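Extracellular protein containing a SCP domain (Bacillus anthracis, PDB 4IFA) is of unknown function but is an extracellular SCP-domain (CAP superfamily) protein, possibly involved in virulence. Local coordinates at residues Asn220-Arg234 against Ser296-Ser308. Sequence-based numbering, arbitrary orientation. Where two conformers were deposited one is given.
Sequences NMQQIFDLTNIIRSR and SDGVAALQGWLNS
Leu302 packs as a knob into a hole formed by Ile224, Leu227, Thr228 and Ile231. A chi1 of 179° swings Leu302 CG away from the backbone N and carries both methyls into segment 220-234. Leu302 CD2 lies 3.4 Å from Leu227 CB, a tight carbon contact. The other methyl, Leu302 CD1, lies 3.6 Å from Thr228 OG1. That hydroxyl is already engaged, donating to Ile224 O, which also accepts from Thr228 N on the opposite face of its carbonyl plane. Ile231 meets Leu302 tip to tip, CD1 to CD1 at 3.9 Å. The side chains of Leu306 and Ile231 run alongside each other in opposite senses, Leu306 CD1 against Ile231 CD1 and CG2. Trp305 offers its ring edge, with Trp305 CZ3 4.1 Å from Ile224 CG2. Leu227 CD1 and Val299 CG2 touch at 3.6 Å.

At the N-terminal end of helix 298-306 the backbones come close. The CA atoms of Asn220 and Gly298 are 4.8 Å apart, and Ile224 CG1 lies against Gly298 with no side chain between. Gly298 N donates to Asn220 OD1 at 2.9 Å, approaching from above the carbonyl plane. Asn220 ND2 reaches Ser296 O through a water. Asp297 caps helix 298-306 through OD1 to Ala300 N, and its OD2 forms a salt bridge with Arg181. At the C-terminal end, one water joins Arg234 NH2 to Gln303 OE1. Leu306 CD2 lies near the edge of the Arg234 guanidinium, whose one face covers Ile231 CA.

The axes of segments 220-234 and 298-306 cross at -41°. Ile224 and Trp305 pack on strand 331-338 of the SCP domain's own sheet. Val299, Gln303 and Leu306 meet strand 176-183 of the N-terminal sheet. This helix layer of the CAP/SCP alpha-beta-alpha sandwich therefore also forms the interface with the preceding domain.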
ATOM      1  N   ASN A 220      -6.415  -6.572  -1.358  1.00 19.03           N
ATOM      2  CA  ASN A 220      -5.337  -6.275  -0.434  1.00 18.13           C
ATOM      3  C   ASN A 220      -4.209  -7.305  -0.535  1.00 18.72           C
ATOM      4  O   ASN A 220      -3.026  -6.968  -0.419  1.00 17.92           O
ATOM      5  CB  ASN A 220      -5.874  -6.162   0.986  1.00 18.09           C
ATOM      6  CG  ASN A 220      -6.471  -4.811   1.289  1.00 18.14           C
ATOM      7  OD1 ASN A 220      -5.987  -3.775   0.793  1.00 19.64           O
ATOM      8  ND2 ASN A 220      -7.503  -4.782   2.146  1.00 19.96           N
HETATM    9  N   MSE A 221      -4.559  -8.578  -0.693  1.00 18.44           N
HETATM   10  CA  MSE A 221      -3.557  -9.641  -0.838  1.00 18.12           C
HETATM   11  C   MSE A 221      -2.683  -9.458  -2.085  1.00 18.27           C
HETATM   12  O   MSE A 221      -1.444  -9.552  -2.008  1.00 19.26           O
HETATM   13  CB  MSE A 221      -4.261 -11.009  -0.917  1.00 20.35           C
HETATM   14  CG  MSE A 221      -4.839 -11.420   0.410  1.00 20.15           C
HETATM   15 SE   MSE A 221      -6.296 -12.728   0.319  1.00 22.42          SE
HETATM   16  CE  MSE A 221      -5.336 -14.062  -0.794  1.00 23.81           C
ATOM     17  N   GLN A 222      -3.293  -9.219  -3.234  0.50 19.04           N
ATOM     18  CA  GLN A 222      -2.511  -9.058  -4.463  0.50 18.96           C
ATOM     19  C   GLN A 222      -1.709  -7.759  -4.452  0.50 19.29           C
ATOM     20  O   GLN A 222      -0.574  -7.720  -4.892  0.50 18.55           O
ATOM     21  CB  GLN A 222      -3.385  -9.132  -5.712  0.50 21.16           C
ATOM     22  CG  GLN A 222      -2.540  -9.073  -6.970  0.50 25.13           C
ATOM     23  CD  GLN A 222      -1.667 -10.284  -7.162  0.50 30.29           C
ATOM     24  OE1 GLN A 222      -2.057 -11.406  -6.830  0.50 27.62           O
ATOM     25  NE2 GLN A 222      -0.490 -10.071  -7.733  0.50 31.76           N
ATOM     26  N   GLN A 223      -2.276  -6.692  -3.927  1.00 17.82           N
ATOM     27  CA  GLN A 223      -1.514  -5.417  -3.830  1.00 17.61           C
ATOM     28  C   GLN A 223      -0.284  -5.621  -2.944  1.00 16.65           C
ATOM     29  O   GLN A 223       0.816  -5.201  -3.298  1.00 18.31           O
ATOM     30  CB  GLN A 223      -2.369  -4.270  -3.318  1.00 17.58           C
ATOM     31  CG  GLN A 223      -3.499  -3.909  -4.263  1.00 18.02           C
ATOM     32  CD  GLN A 223      -4.393  -2.882  -3.704  1.00 20.09           C
ATOM     33  OE1 GLN A 223      -4.052  -2.087  -2.845  1.00 20.25           O
ATOM     34  NE2 GLN A 223      -5.597  -2.843  -4.264  1.00 22.91           N
ATOM     35  N   ILE A 224      -0.446  -6.262  -1.786  1.00 16.74           N
ATOM     36  CA  ILE A 224       0.718  -6.501  -0.944  1.00 15.99           C
ATOM     37  C   ILE A 224       1.748  -7.316  -1.718  1.00 16.45           C
ATOM     38  O   ILE A 224       2.963  -7.069  -1.599  1.00 16.64           O
ATOM     39  CB  ILE A 224       0.332  -7.190   0.400  1.00 16.00           C
ATOM     40  CG1 ILE A 224      -0.378  -6.187   1.301  1.00 17.13           C
ATOM     41  CG2 ILE A 224       1.588  -7.785   1.100  1.00 17.18           C
ATOM     42  CD1 ILE A 224      -1.086  -6.839   2.528  1.00 18.45           C
ATOM     43  N   PHE A 225       1.328  -8.362  -2.402  1.00 16.66           N
ATOM     44  CA  PHE A 225       2.255  -9.165  -3.200  1.00 16.89           C
ATOM     45  C   PHE A 225       3.058  -8.365  -4.217  1.00 17.11           C
ATOM     46  O   PHE A 225       4.295  -8.375  -4.208  1.00 17.58           O
ATOM     47  CB  PHE A 225       1.522 -10.332  -3.854  1.00 19.13           C
ATOM     48  CG  PHE A 225       2.364 -11.124  -4.784  1.00 19.36           C
ATOM     49  CD1 PHE A 225       3.280 -12.082  -4.305  1.00 21.93           C
ATOM     50  CD2 PHE A 225       2.288 -10.931  -6.147  1.00 20.90           C
ATOM     51  CE1 PHE A 225       4.081 -12.810  -5.186  1.00 21.43           C
ATOM     52  CE2 PHE A 225       3.092 -11.666  -7.017  1.00 22.96           C
ATOM     53  CZ  PHE A 225       3.978 -12.610  -6.530  1.00 23.45           C
ATOM     54  N   ASP A 226       2.366  -7.642  -5.068  1.00 18.25           N
ATOM     55  CA  ASP A 226       3.057  -6.858  -6.088  1.00 18.90           C
ATOM     56  C   ASP A 226       3.958  -5.783  -5.477  1.00 18.86           C
ATOM     57  O   ASP A 226       5.075  -5.556  -5.960  1.00 19.01           O
ATOM     58  CB  ASP A 226       2.049  -6.182  -7.013  1.00 19.21           C
ATOM     59  CG  ASP A 226       1.377  -7.121  -7.954  1.00 22.46           C
ATOM     60  OD1 ASP A 226       1.952  -8.162  -8.317  1.00 26.10           O
ATOM     61  OD2 ASP A 226       0.239  -6.802  -8.423  1.00 23.12           O
ATOM     62  N   LEU A 227       3.483  -5.105  -4.429  1.00 18.44           N
ATOM     63  CA  LEU A 227       4.248  -4.022  -3.843  1.00 17.12           C
ATOM     64  C   LEU A 227       5.446  -4.580  -3.076  1.00 16.97           C
ATOM     65  O   LEU A 227       6.445  -3.894  -2.927  1.00 17.64           O
ATOM     66  CB  LEU A 227       3.315  -3.152  -2.980  1.00 17.16           C
ATOM     67  CG  LEU A 227       2.219  -2.427  -3.743  1.00 18.03           C
ATOM     68  CD1 LEU A 227       1.220  -1.802  -2.732  1.00 19.89           C
ATOM     69  CD2 LEU A 227       2.869  -1.354  -4.619  1.00 21.94           C
ATOM     70  N   THR A 228       5.348  -5.825  -2.597  1.00 16.10           N
ATOM     71  CA  THR A 228       6.518  -6.486  -1.964  1.00 16.11           C
ATOM     72  C   THR A 228       7.564  -6.719  -3.067  1.00 16.88           C
ATOM     73  O   THR A 228       8.744  -6.541  -2.802  1.00 17.36           O
ATOM     74  CB  THR A 228       6.141  -7.810  -1.264  1.00 16.81           C
ATOM     75  OG1 THR A 228       5.305  -7.484  -0.134  1.00 18.06           O
ATOM     76  CG2 THR A 228       7.359  -8.519  -0.706  1.00 17.25           C
ATOM     77  N   ASN A 229       7.153  -7.123  -4.261  1.00 17.50           N
ATOM     78  CA  ASN A 229       8.098  -7.331  -5.346  1.00 17.99           C
ATOM     79  C   ASN A 229       8.736  -6.002  -5.804  1.00 19.58           C
ATOM     80  O   ASN A 229       9.888  -5.994  -6.222  1.00 18.81           O
ATOM     81  CB  ASN A 229       7.529  -8.148  -6.481  1.00 19.46           C
ATOM     82  CG  ASN A 229       7.548  -9.625  -6.181  1.00 18.71           C
ATOM     83  OD1 ASN A 229       8.454 -10.084  -5.490  1.00 19.72           O
ATOM     84  ND2 ASN A 229       6.582 -10.376  -6.702  1.00 22.43           N
ATOM     85  N   ILE A 230       8.020  -4.885  -5.692  1.00 18.07           N
ATOM     86  CA  ILE A 230       8.621  -3.566  -5.949  1.00 17.78           C
ATOM     87  C   ILE A 230       9.742  -3.291  -4.938  1.00 18.17           C
ATOM     88  O   ILE A 230      10.816  -2.814  -5.301  1.00 19.38           O
ATOM     89  CB  ILE A 230       7.548  -2.475  -5.974  1.00 19.29           C
ATOM     90  CG1 ILE A 230       6.745  -2.657  -7.262  1.00 23.17           C
ATOM     91  CG2 ILE A 230       8.160  -1.075  -5.849  1.00 20.52           C
ATOM     92  CD1 ILE A 230       5.647  -1.697  -7.456  1.00 26.74           C
ATOM     93  N   ILE A 231       9.497  -3.618  -3.667  1.00 16.96           N
ATOM     94  CA  ILE A 231      10.531  -3.511  -2.675  1.00 18.46           C
ATOM     95  C   ILE A 231      11.714  -4.419  -3.037  1.00 18.90           C
ATOM     96  O   ILE A 231      12.895  -3.982  -2.947  1.00 20.41           O
ATOM     97  CB  ILE A 231       9.961  -3.884  -1.275  1.00 17.51           C
ATOM     98  CG1 ILE A 231       9.007  -2.815  -0.785  1.00 18.63           C
ATOM     99  CG2 ILE A 231      11.106  -4.038  -0.267  1.00 19.40           C
ATOM    100  CD1 ILE A 231       8.126  -3.216   0.397  1.00 18.55           C
ATOM    101  N   ARG A 232      11.446  -5.668  -3.391  1.00 19.24           N
ATOM    102  CA  ARG A 232      12.535  -6.622  -3.751  1.00 19.90           C
ATOM    103  C   ARG A 232      13.378  -6.019  -4.893  1.00 20.40           C
ATOM    104  O   ARG A 232      14.618  -5.978  -4.831  1.00 21.12           O
ATOM    105  CB  ARG A 232      12.039  -8.002  -4.169  1.00 20.53           C
ATOM    106  CG  ARG A 232      11.122  -8.792  -3.239  1.00 23.92           C
ATOM    107  CD  ARG A 232      11.795  -9.485  -2.168  1.00 23.37           C
ATOM    108  NE  ARG A 232      12.607 -10.619  -2.607  1.00 20.90           N
ATOM    109  CZ  ARG A 232      13.204 -11.460  -1.767  1.00 22.94           C
ATOM    110  NH1 ARG A 232      13.061 -11.301  -0.471  1.00 22.72           N
ATOM    111  NH2 ARG A 232      13.934 -12.465  -2.252  1.00 22.47           N
ATOM    112  N   SER A 233      12.724  -5.529  -5.930  1.00 20.38           N
ATOM    113  CA  SER A 233      13.422  -4.942  -7.066  1.00 21.20           C
ATOM    114  C   SER A 233      14.293  -3.744  -6.663  1.00 20.37           C
ATOM    115  O   SER A 233      15.431  -3.622  -7.106  1.00 22.33           O
ATOM    116  CB  SER A 233      12.403  -4.567  -8.156  1.00 21.83           C
ATOM    117  OG  SER A 233      13.042  -4.143  -9.347  1.00 27.38           O
ATOM    118  N   ARG A 234      13.737  -2.879  -5.818  0.50 19.73           N
ATOM    119  CA  ARG A 234      14.428  -1.694  -5.325  0.50 20.00           C
ATOM    120  C   ARG A 234      15.760  -2.074  -4.641  0.50 20.95           C
ATOM    121  O   ARG A 234      16.774  -1.367  -4.764  0.50 23.38           O
ATOM    122  CB  ARG A 234      13.506  -1.003  -4.314  0.50 19.55           C
ATOM    123  CG  ARG A 234      13.971   0.315  -3.769  0.50 18.58           C
ATOM    124  CD  ARG A 234      13.004   0.821  -2.660  0.50 17.09           C
ATOM    125  NE  ARG A 234      11.585   0.885  -3.113  0.50 17.09           N
ATOM    126  CZ  ARG A 234      10.523   0.666  -2.317  0.50 18.65           C
ATOM    127  NH1 ARG A 234      10.711   0.340  -1.049  0.50 15.10           N
ATOM    128  NH2 ARG A 234       9.255   0.696  -2.761  0.50 17.43           N
ATOM    129  N   SER A 296      -5.309   0.726   7.525  1.00 20.72           N
ATOM    130  CA  SER A 296      -6.463   0.987   6.646  1.00 22.28           C
ATOM    131  C   SER A 296      -6.592   0.056   5.473  1.00 21.75           C
ATOM    132  O   SER A 296      -7.701  -0.307   5.103  1.00 22.97           O
ATOM    133  CB  SER A 296      -6.441   2.422   6.115  1.00 24.16           C
ATOM    134  OG  SER A 296      -5.217   2.704   5.406  1.00 28.14           O
ATOM    135  N   ASP A 297      -5.466  -0.300   4.867  1.00 19.96           N
ATOM    136  CA  ASP A 297      -5.420  -1.178   3.722  1.00 19.11           C
ATOM    137  C   ASP A 297      -4.065  -1.839   3.579  1.00 18.22           C
ATOM    138  O   ASP A 297      -3.183  -1.635   4.415  1.00 18.62           O
ATOM    139  CB  ASP A 297      -5.899  -0.462   2.434  1.00 18.03           C
ATOM    140  CG  ASP A 297      -4.992   0.724   1.995  1.00 19.71           C
ATOM    141  OD1 ASP A 297      -3.857   0.843   2.509  1.00 20.15           O
ATOM    142  OD2 ASP A 297      -5.442   1.469   1.099  1.00 21.32           O
ATOM    143  N   GLY A 298      -3.904  -2.660   2.545  1.00 18.41           N
ATOM    144  CA  GLY A 298      -2.671  -3.412   2.338  1.00 18.12           C
ATOM    145  C   GLY A 298      -1.473  -2.532   2.122  1.00 17.27           C
ATOM    146  O   GLY A 298      -0.374  -2.847   2.622  1.00 17.58           O
ATOM    147  N   VAL A 299      -1.628  -1.458   1.355  1.00 18.25           N
ATOM    148  CA  VAL A 299      -0.575  -0.464   1.137  1.00 19.30           C
ATOM    149  C   VAL A 299      -0.058   0.040   2.475  1.00 18.59           C
ATOM    150  O   VAL A 299       1.155   0.068   2.715  1.00 18.63           O
ATOM    151  CB  VAL A 299      -1.080   0.699   0.262  1.00 19.89           C
ATOM    152  CG1 VAL A 299      -0.068   1.864   0.277  1.00 21.12           C
ATOM    153  CG2 VAL A 299      -1.354   0.210  -1.160  1.00 22.33           C
ATOM    154  N   ALA A 300      -0.961   0.399   3.390  1.00 18.45           N
ATOM    155  CA  ALA A 300      -0.563   0.900   4.695  1.00 18.71           C
ATOM    156  C   ALA A 300       0.116  -0.158   5.539  1.00 17.13           C
ATOM    157  O   ALA A 300       1.159   0.100   6.197  1.00 18.90           O
ATOM    158  CB  ALA A 300      -1.796   1.480   5.440  1.00 19.07           C
ATOM    159  N   ALA A 301      -0.404  -1.382   5.522  1.00 17.59           N
ATOM    160  CA  ALA A 301       0.242  -2.471   6.279  1.00 16.89           C
ATOM    161  C   ALA A 301       1.646  -2.721   5.806  1.00 16.40           C
ATOM    162  O   ALA A 301       2.565  -2.861   6.617  1.00 17.48           O
ATOM    163  CB  ALA A 301      -0.555  -3.783   6.181  1.00 17.76           C
ATOM    164  N   LEU A 302       1.846  -2.788   4.502  1.00 17.57           N
ATOM    165  CA  LEU A 302       3.182  -3.066   3.955  1.00 16.17           C
ATOM    166  C   LEU A 302       4.189  -1.945   4.338  1.00 16.68           C
ATOM    167  O   LEU A 302       5.382  -2.216   4.631  1.00 17.33           O
ATOM    168  CB  LEU A 302       3.119  -3.258   2.436  1.00 17.52           C
ATOM    169  CG  LEU A 302       4.430  -3.525   1.734  1.00 17.70           C
ATOM    170  CD1 LEU A 302       5.075  -4.792   2.262  1.00 18.53           C
ATOM    171  CD2 LEU A 302       4.137  -3.655   0.243  1.00 17.96           C
ATOM    172  N   GLN A 303       3.743  -0.691   4.352  0.50 16.66           N
ATOM    173  CA  GLN A 303       4.622   0.413   4.734  0.50 17.27           C
ATOM    174  C   GLN A 303       4.983   0.323   6.214  0.50 17.48           C
ATOM    175  O   GLN A 303       6.067   0.746   6.622  0.50 18.02           O
ATOM    176  CB  GLN A 303       4.041   1.765   4.341  0.50 17.61           C
ATOM    177  CG  GLN A 303       4.119   1.994   2.845  0.50 15.88           C
ATOM    178  CD  GLN A 303       5.552   2.009   2.358  0.50 19.02           C
ATOM    179  OE1 GLN A 303       5.946   1.238   1.465  0.50 19.26           O
ATOM    180  NE2 GLN A 303       6.354   2.874   2.950  0.50 19.25           N
ATOM    181  N   GLY A 304       4.083  -0.230   7.021  1.00 18.16           N
ATOM    182  CA  GLY A 304       4.386  -0.492   8.430  1.00 19.12           C
ATOM    183  C   GLY A 304       5.462  -1.561   8.535  1.00 18.34           C
ATOM    184  O   GLY A 304       6.426  -1.441   9.330  1.00 19.89           O
ATOM    185  N   TRP A 305       5.366  -2.618   7.734  1.00 18.27           N
ATOM    186  CA  TRP A 305       6.379  -3.679   7.737  1.00 18.23           C
ATOM    187  C   TRP A 305       7.748  -3.188   7.265  1.00 17.69           C
ATOM    188  O   TRP A 305       8.796  -3.500   7.846  1.00 18.44           O
ATOM    189  CB  TRP A 305       5.956  -4.888   6.908  1.00 17.12           C
ATOM    190  CG  TRP A 305       4.784  -5.625   7.470  1.00 16.85           C
ATOM    191  CD1 TRP A 305       4.539  -5.860   8.799  1.00 19.91           C
ATOM    192  CD2 TRP A 305       3.752  -6.326   6.743  1.00 16.66           C
ATOM    193  NE1 TRP A 305       3.408  -6.625   8.943  1.00 19.09           N
ATOM    194  CE2 TRP A 305       2.900  -6.920   7.704  1.00 16.85           C
ATOM    195  CE3 TRP A 305       3.438  -6.473   5.396  1.00 17.40           C
ATOM    196  CZ2 TRP A 305       1.773  -7.655   7.322  1.00 18.61           C
ATOM    197  CZ3 TRP A 305       2.314  -7.160   5.039  1.00 17.45           C
ATOM    198  CH2 TRP A 305       1.520  -7.769   5.995  1.00 17.75           C
ATOM    199  N   LEU A 306       7.765  -2.394   6.206  1.00 18.02           N
ATOM    200  CA  LEU A 306       9.035  -1.848   5.664  1.00 17.92           C
ATOM    201  C   LEU A 306       9.765  -1.038   6.707  1.00 18.50           C
ATOM    202  O   LEU A 306      11.008  -1.049   6.780  1.00 19.73           O
ATOM    203  CB  LEU A 306       8.745  -0.962   4.456  1.00 18.03           C
ATOM    204  CG  LEU A 306       9.928  -0.402   3.672  1.00 18.43           C
ATOM    205  CD1 LEU A 306      10.698  -1.531   3.008  1.00 19.75           C
ATOM    206  CD2 LEU A 306       9.462   0.660   2.664  1.00 19.87           C
ATOM    207  N   ASN A 307       9.002  -0.329   7.545  1.00 18.94           N
ATOM    208  CA  ASN A 307       9.556   0.537   8.578  1.00 19.57           C
ATOM    209  C   ASN A 307       9.780  -0.080   9.959  1.00 20.21           C
ATOM    210  O   ASN A 307      10.067   0.630  10.920  1.00 22.10           O
ATOM    211  CB  ASN A 307       8.695   1.792   8.687  1.00 20.51           C
ATOM    212  CG  ASN A 307       8.965   2.750   7.571  1.00 19.53           C
ATOM    213  OD1 ASN A 307       9.985   3.430   7.610  1.00 21.16           O
ATOM    214  ND2 ASN A 307       8.052   2.845   6.588  1.00 19.62           N
ATOM    215  N   SER A 308       9.783  -1.406   9.999  1.00 20.17           N
ATOM    216  CA  SER A 308      10.033  -2.156  11.262  1.00 21.36           C
ATOM    217  C   SER A 308      11.180  -3.133  11.009  1.00 20.38           C
ATOM    218  O   SER A 308      11.064  -3.970  10.109  1.00 21.60           O
ATOM    219  CB  SER A 308       8.779  -2.911  11.627  1.00 22.09           C
ATOM    220  OG  SER A 308       9.062  -3.868  12.670  1.00 23.13           O
TER
HETATM  221  O   HOH W   1      -8.758  -2.183   3.332  1.00 22.29           O
HETATM  222  O   HOH W   2       7.798   0.452  -0.415  1.00 25.79           O